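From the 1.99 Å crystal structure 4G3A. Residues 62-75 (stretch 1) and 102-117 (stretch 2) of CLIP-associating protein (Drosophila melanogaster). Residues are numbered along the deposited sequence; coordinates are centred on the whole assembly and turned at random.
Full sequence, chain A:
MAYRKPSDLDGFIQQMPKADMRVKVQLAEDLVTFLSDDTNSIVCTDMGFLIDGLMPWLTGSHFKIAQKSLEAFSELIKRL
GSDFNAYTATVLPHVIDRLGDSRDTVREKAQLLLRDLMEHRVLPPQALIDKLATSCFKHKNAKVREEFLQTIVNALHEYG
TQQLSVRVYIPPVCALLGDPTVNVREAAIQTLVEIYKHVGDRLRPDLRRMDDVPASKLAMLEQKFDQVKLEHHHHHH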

# COMPACT_ATOMS: atom_id res chain seq x y z
N HIS A 62 -6.37 15.01 11.30
CA HIS A 62 -7.76 14.69 10.99
C HIS A 62 -7.74 13.54 9.98
O HIS A 62 -7.26 13.70 8.86
CB HIS A 62 -8.46 15.92 10.39
CG HIS A 62 -9.96 15.85 10.42
ND1 HIS A 62 -10.69 14.91 9.73
CD2 HIS A 62 -10.87 16.64 11.04
CE1 HIS A 62 -11.98 15.10 9.93
NE2 HIS A 62 -12.12 16.15 10.73
N PHE A 63 -8.25 12.38 10.38
CA PHE A 63 -8.10 11.18 9.57
C PHE A 63 -9.12 11.11 8.43
O PHE A 63 -8.88 10.43 7.43
CB PHE A 63 -8.17 9.91 10.42
CG PHE A 63 -9.54 9.64 10.98
CD1 PHE A 63 -10.55 9.18 10.16
CD2 PHE A 63 -9.80 9.85 12.32
CE1 PHE A 63 -11.81 8.93 10.66
CE2 PHE A 63 -11.06 9.60 12.83
CZ PHE A 63 -12.06 9.14 12.00
N LYS A 64 -10.24 11.80 8.58
CA LYS A 64 -11.22 11.87 7.50
C LYS A 64 -10.61 12.61 6.32
O LYS A 64 -10.74 12.18 5.17
CB LYS A 64 -12.49 12.59 7.96
CG LYS A 64 -13.42 11.72 8.79
CD LYS A 64 -14.32 12.57 9.67
CE LYS A 64 -15.42 11.73 10.30
NZ LYS A 64 -14.91 10.38 10.68
N ILE A 65 -9.94 13.72 6.61
CA ILE A 65 -9.26 14.51 5.59
C ILE A 65 -8.03 13.77 5.04
O ILE A 65 -7.72 13.86 3.85
CB ILE A 65 -8.87 15.90 6.14
CG1 ILE A 65 -10.10 16.80 6.19
CG2 ILE A 65 -7.79 16.53 5.29
CD1 ILE A 65 -9.90 18.05 7.01
N ALA A 66 -7.33 13.06 5.92
CA ALA A 66 -6.21 12.23 5.48
C ALA A 66 -6.71 11.18 4.49
O ALA A 66 -6.12 10.95 3.44
CB ALA A 66 -5.55 11.57 6.66
N GLN A 67 -7.81 10.53 4.84
CA GLN A 67 -8.37 9.49 4.00
C GLN A 67 -8.75 10.04 2.63
O GLN A 67 -8.51 9.40 1.61
CB GLN A 67 -9.57 8.84 4.67
CG GLN A 67 -10.29 7.83 3.80
CD GLN A 67 -11.30 7.04 4.58
OE1 GLN A 67 -11.13 6.81 5.77
NE2 GLN A 67 -12.37 6.61 3.90
N LYS A 68 -9.34 11.23 2.62
CA LYS A 68 -9.77 11.85 1.37
C LYS A 68 -8.57 12.23 0.52
O LYS A 68 -8.62 12.11 -0.70
CB LYS A 68 -10.65 13.07 1.64
CG LYS A 68 -11.98 12.75 2.30
CD LYS A 68 -13.10 12.57 1.28
CE LYS A 68 -13.52 11.12 1.17
NZ LYS A 68 -13.61 10.47 2.51
N SER A 69 -7.50 12.70 1.15
CA SER A 69 -6.26 12.97 0.42
C SER A 69 -5.72 11.70 -0.25
O SER A 69 -5.24 11.76 -1.39
CB SER A 69 -5.21 13.58 1.34
OG SER A 69 -4.68 12.61 2.22
N LEU A 70 -5.80 10.56 0.44
CA LEU A 70 -5.41 9.27 -0.15
C LEU A 70 -6.28 8.95 -1.37
O LEU A 70 -5.80 8.59 -2.43
CB LEU A 70 -5.53 8.14 0.87
CG LEU A 70 -4.54 8.14 2.04
CD1 LEU A 70 -5.00 7.19 3.13
CD2 LEU A 70 -3.14 7.77 1.56
N GLU A 71 -7.59 9.09 -1.19
CA GLU A 71 -8.53 8.95 -2.30
C GLU A 71 -8.23 9.95 -3.42
O GLU A 71 -8.34 9.62 -4.60
CB GLU A 71 -9.96 9.12 -1.79
CG GLU A 71 -10.41 7.99 -0.85
CD GLU A 71 -11.80 8.20 -0.28
OE1 GLU A 71 -11.95 8.09 0.96
OE2 GLU A 71 -12.74 8.48 -1.04
N ALA A 72 -7.83 11.16 -3.04
CA ALA A 72 -7.51 12.18 -4.04
C ALA A 72 -6.28 11.75 -4.81
O ALA A 72 -6.23 11.88 -6.03
CB ALA A 72 -7.28 13.53 -3.38
N PHE A 73 -5.28 11.24 -4.09
CA PHE A 73 -4.07 10.77 -4.74
C PHE A 73 -4.42 9.60 -5.66
O PHE A 73 -3.92 9.51 -6.78
CB PHE A 73 -3.00 10.38 -3.71
CG PHE A 73 -2.20 11.56 -3.18
CD1 PHE A 73 -1.57 12.44 -4.05
CD2 PHE A 73 -2.06 11.77 -1.81
CE1 PHE A 73 -0.82 13.52 -3.57
CE2 PHE A 73 -1.32 12.85 -1.32
CZ PHE A 73 -0.70 13.72 -2.20
N SER A 74 -5.28 8.70 -5.21
CA SER A 74 -5.69 7.59 -6.07
C SER A 74 -6.27 8.11 -7.39
O SER A 74 -5.95 7.59 -8.47
CB SER A 74 -6.69 6.68 -5.35
OG SER A 74 -6.01 5.71 -4.56
N GLU A 75 -7.10 9.15 -7.31
CA GLU A 75 -7.70 9.72 -8.53
C GLU A 75 -6.67 10.37 -9.45
O GLU A 75 -6.73 10.20 -10.67
CB GLU A 75 -8.84 10.69 -8.18
CG GLU A 75 -10.01 10.02 -7.48
CD GLU A 75 -10.51 8.80 -8.25
OE1 GLU A 75 -10.64 8.87 -9.49
OE2 GLU A 75 -10.79 7.76 -7.60
N SER A 102 -5.08 3.55 12.96
CA SER A 102 -6.00 2.79 13.80
C SER A 102 -7.37 2.58 13.16
O SER A 102 -8.08 1.63 13.48
CB SER A 102 -6.15 3.43 15.18
OG SER A 102 -6.33 4.83 15.07
N ARG A 103 -7.73 3.48 12.24
CA ARG A 103 -9.01 3.44 11.55
C ARG A 103 -8.96 2.51 10.33
O ARG A 103 -8.17 2.73 9.41
CB ARG A 103 -9.39 4.85 11.09
CG ARG A 103 -9.21 5.94 12.15
CD ARG A 103 -10.21 5.78 13.29
NE ARG A 103 -10.24 6.94 14.17
CZ ARG A 103 -11.00 7.03 15.26
NH1 ARG A 103 -11.79 6.02 15.61
NH2 ARG A 103 -10.96 8.13 16.00
N ASP A 104 -9.82 1.49 10.31
CA ASP A 104 -9.77 0.51 9.23
C ASP A 104 -9.93 1.10 7.82
O ASP A 104 -9.27 0.65 6.89
CB ASP A 104 -10.72 -0.68 9.47
CG ASP A 104 -12.16 -0.26 9.72
OD1 ASP A 104 -12.44 0.96 9.75
OD2 ASP A 104 -13.01 -1.16 9.89
N THR A 105 -10.78 2.12 7.67
CA THR A 105 -11.03 2.69 6.34
C THR A 105 -9.82 3.45 5.83
O THR A 105 -9.60 3.54 4.62
CB THR A 105 -12.28 3.63 6.31
OG1 THR A 105 -12.07 4.75 7.17
CG2 THR A 105 -13.55 2.89 6.71
N VAL A 106 -9.04 4.03 6.74
CA VAL A 106 -7.83 4.73 6.34
C VAL A 106 -6.79 3.74 5.79
O VAL A 106 -6.19 3.98 4.74
CB VAL A 106 -7.24 5.57 7.50
CG1 VAL A 106 -5.86 6.06 7.16
CG2 VAL A 106 -8.14 6.75 7.81
N ARG A 107 -6.61 2.61 6.47
CA ARG A 107 -5.69 1.59 5.97
C ARG A 107 -6.14 1.10 4.60
O ARG A 107 -5.32 0.88 3.70
CB ARG A 107 -5.61 0.42 6.94
CG ARG A 107 -5.15 0.81 8.34
CD ARG A 107 -4.76 -0.42 9.15
NE ARG A 107 -5.89 -1.34 9.30
CZ ARG A 107 -6.80 -1.24 10.26
NH1 ARG A 107 -6.73 -0.27 11.15
NH2 ARG A 107 -7.80 -2.11 10.32
N GLU A 108 -7.45 0.95 4.43
CA GLU A 108 -8.01 0.47 3.17
C GLU A 108 -7.63 1.39 2.02
O GLU A 108 -7.10 0.95 1.00
CB GLU A 108 -9.54 0.41 3.26
CG GLU A 108 -10.08 -0.84 3.91
CD GLU A 108 -11.54 -0.69 4.30
OE1 GLU A 108 -12.20 0.26 3.81
OE2 GLU A 108 -12.03 -1.53 5.09
N LYS A 109 -7.91 2.68 2.20
CA LYS A 109 -7.64 3.64 1.14
C LYS A 109 -6.15 3.76 0.87
O LYS A 109 -5.73 3.99 -0.26
CB LYS A 109 -8.26 5.01 1.46
CG LYS A 109 -9.78 4.96 1.66
CD LYS A 109 -10.49 4.37 0.44
CE LYS A 109 -12.00 4.30 0.65
NZ LYS A 109 -12.67 3.63 -0.48
N ALA A 110 -5.34 3.57 1.91
CA ALA A 110 -3.90 3.53 1.74
C ALA A 110 -3.48 2.31 0.90
O ALA A 110 -2.71 2.43 -0.05
CB ALA A 110 -3.20 3.52 3.09
N GLN A 111 -4.02 1.14 1.24
CA GLN A 111 -3.69 -0.06 0.48
C GLN A 111 -4.17 0.13 -0.96
O GLN A 111 -3.49 -0.25 -1.92
CB GLN A 111 -4.37 -1.29 1.11
CG GLN A 111 -3.69 -1.83 2.37
CD GLN A 111 -2.49 -2.71 2.06
OE1 GLN A 111 -1.92 -2.65 0.96
NE2 GLN A 111 -2.07 -3.51 3.04
N LEU A 112 -5.33 0.75 -1.12
CA LEU A 112 -5.88 0.96 -2.45
C LEU A 112 -5.00 1.92 -3.27
O LEU A 112 -4.77 1.70 -4.45
CB LEU A 112 -7.34 1.43 -2.36
CG LEU A 112 -8.11 1.70 -3.66
CD1 LEU A 112 -7.84 0.64 -4.73
CD2 LEU A 112 -9.60 1.81 -3.37
N LEU A 113 -4.50 2.98 -2.64
CA LEU A 113 -3.54 3.87 -3.31
C LEU A 113 -2.33 3.09 -3.82
O LEU A 113 -1.85 3.32 -4.94
CB LEU A 113 -3.08 4.99 -2.35
CG LEU A 113 -2.15 6.06 -2.93
CD1 LEU A 113 -2.19 7.41 -2.11
CD2 LEU A 113 -0.71 5.56 -3.05
N LEU A 114 -1.82 2.17 -2.99
CA LEU A 114 -0.69 1.34 -3.40
C LEU A 114 -1.05 0.46 -4.60
O LEU A 114 -0.29 0.36 -5.55
CB LEU A 114 -0.17 0.48 -2.23
CG LEU A 114 0.39 1.24 -1.03
CD1 LEU A 114 0.76 0.27 0.08
CD2 LEU A 114 1.58 2.09 -1.44
N ARG A 115 -2.22 -0.17 -4.57
CA ARG A 115 -2.63 -0.99 -5.72
C ARG A 115 -2.81 -0.12 -6.98
O ARG A 115 -2.48 -0.54 -8.09
CB ARG A 115 -3.89 -1.79 -5.39
CG ARG A 115 -3.67 -2.84 -4.30
CD ARG A 115 -4.77 -3.91 -4.28
NE ARG A 115 -6.08 -3.35 -3.95
CZ ARG A 115 -6.53 -3.19 -2.71
NH1 ARG A 115 -5.76 -3.54 -1.68
NH2 ARG A 115 -7.73 -2.68 -2.48
N ASP A 116 -3.32 1.09 -6.80
CA ASP A 116 -3.52 2.00 -7.93
C ASP A 116 -2.19 2.39 -8.58
O ASP A 116 -2.09 2.46 -9.80
CB ASP A 116 -4.31 3.25 -7.51
CG ASP A 116 -5.78 2.94 -7.23
OD1 ASP A 116 -6.33 1.96 -7.79
OD2 ASP A 116 -6.40 3.69 -6.45
N LEU A 117 -1.16 2.63 -7.77
CA LEU A 117 0.17 2.90 -8.32
C LEU A 117 0.62 1.82 -9.30
O LEU A 117 1.24 2.11 -10.33
CB LEU A 117 1.21 3.03 -7.19
CG LEU A 117 1.17 4.22 -6.24
CD1 LEU A 117 2.13 4.02 -5.07
CD2 LEU A 117 1.50 5.54 -6.97
O HOH W 1 -7.13 5.42 -2.23

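Two helices, 63-75 and 104-117, run side by side in nearly the same direction, their axes 17° apart and 8.9 Å away at closest approach. Within each, the backbone amides and carbonyls largely satisfy one another, so the polar interest of the contact lies in its side chains and in the few groups at the helix starts. At the first of these, His 62 occupies the N-cap and its ND1 accepts weak bonds from Lys 64 N (3.3 Å) and Ile 65 N (3.4 Å), amides that have no preceding helical turn to supply a carbonyl.

The apolar middle is organised by Leu 70, a knob set among Val 106, Lys 109, Ala 110 and Leu 113. Its CD1 lies 4.1 Å from Ala 110 CB, where a small methyl lines the hole, and its CD2 lies 3.8 Å from Leu 113 CD1. The same Leu 113 CD1 packs 3.5 Å from Phe 73 CB. Branched aliphatic side chains suit this buried seam because they fill space and leave no polar group to be satisfied.

Toward the N-terminal end, Gln 67 reaches across in an extended conformation, with chi1 and chi2 both t. Its OE1 accepts a hydrogen bond from Thr 105 OG1 at 2.7 Å, while its NE2 gives a weak bond to Glu 71 OE1 (3.3 Å) one turn along its own helix. An amide is apt here, since it offers an acceptor and a donor from one group. Glu 71 OE1 also receives Lys 68 NZ at 3.3 Å in a salt bridge within the helix. Across the interface, the aliphatic part of Lys 109 is what packs, its CG 3.6 Å from Gln 67 CG.

Phe 63 and Arg 103 meet at the more exposed edge. Arg 103 CG sits over one face of the phenyl ring, 3.9 Å from its centroid and only 9° off the normal, a CH-pi contact; the ring's CZ in turn lies over a face of the guanidinium. The arginine is poorly ordered, so the fine detail deserves caution.

At the other end, Ser 74 fits where CA atoms come close: its CA is 5.1 Å from that of Leu 113. The short side chain lets Ser 74 OG donate to Asp 116 OD2 at 2.8 Å, and Ser 74 OG in turn accepts from water 1 at 2.6 Å. That water also donates to Lys 109 O at 2.8 Å, linking the serine of one helix to the backbone of the other. The buried hydroxyl is thus used both as donor and as acceptor.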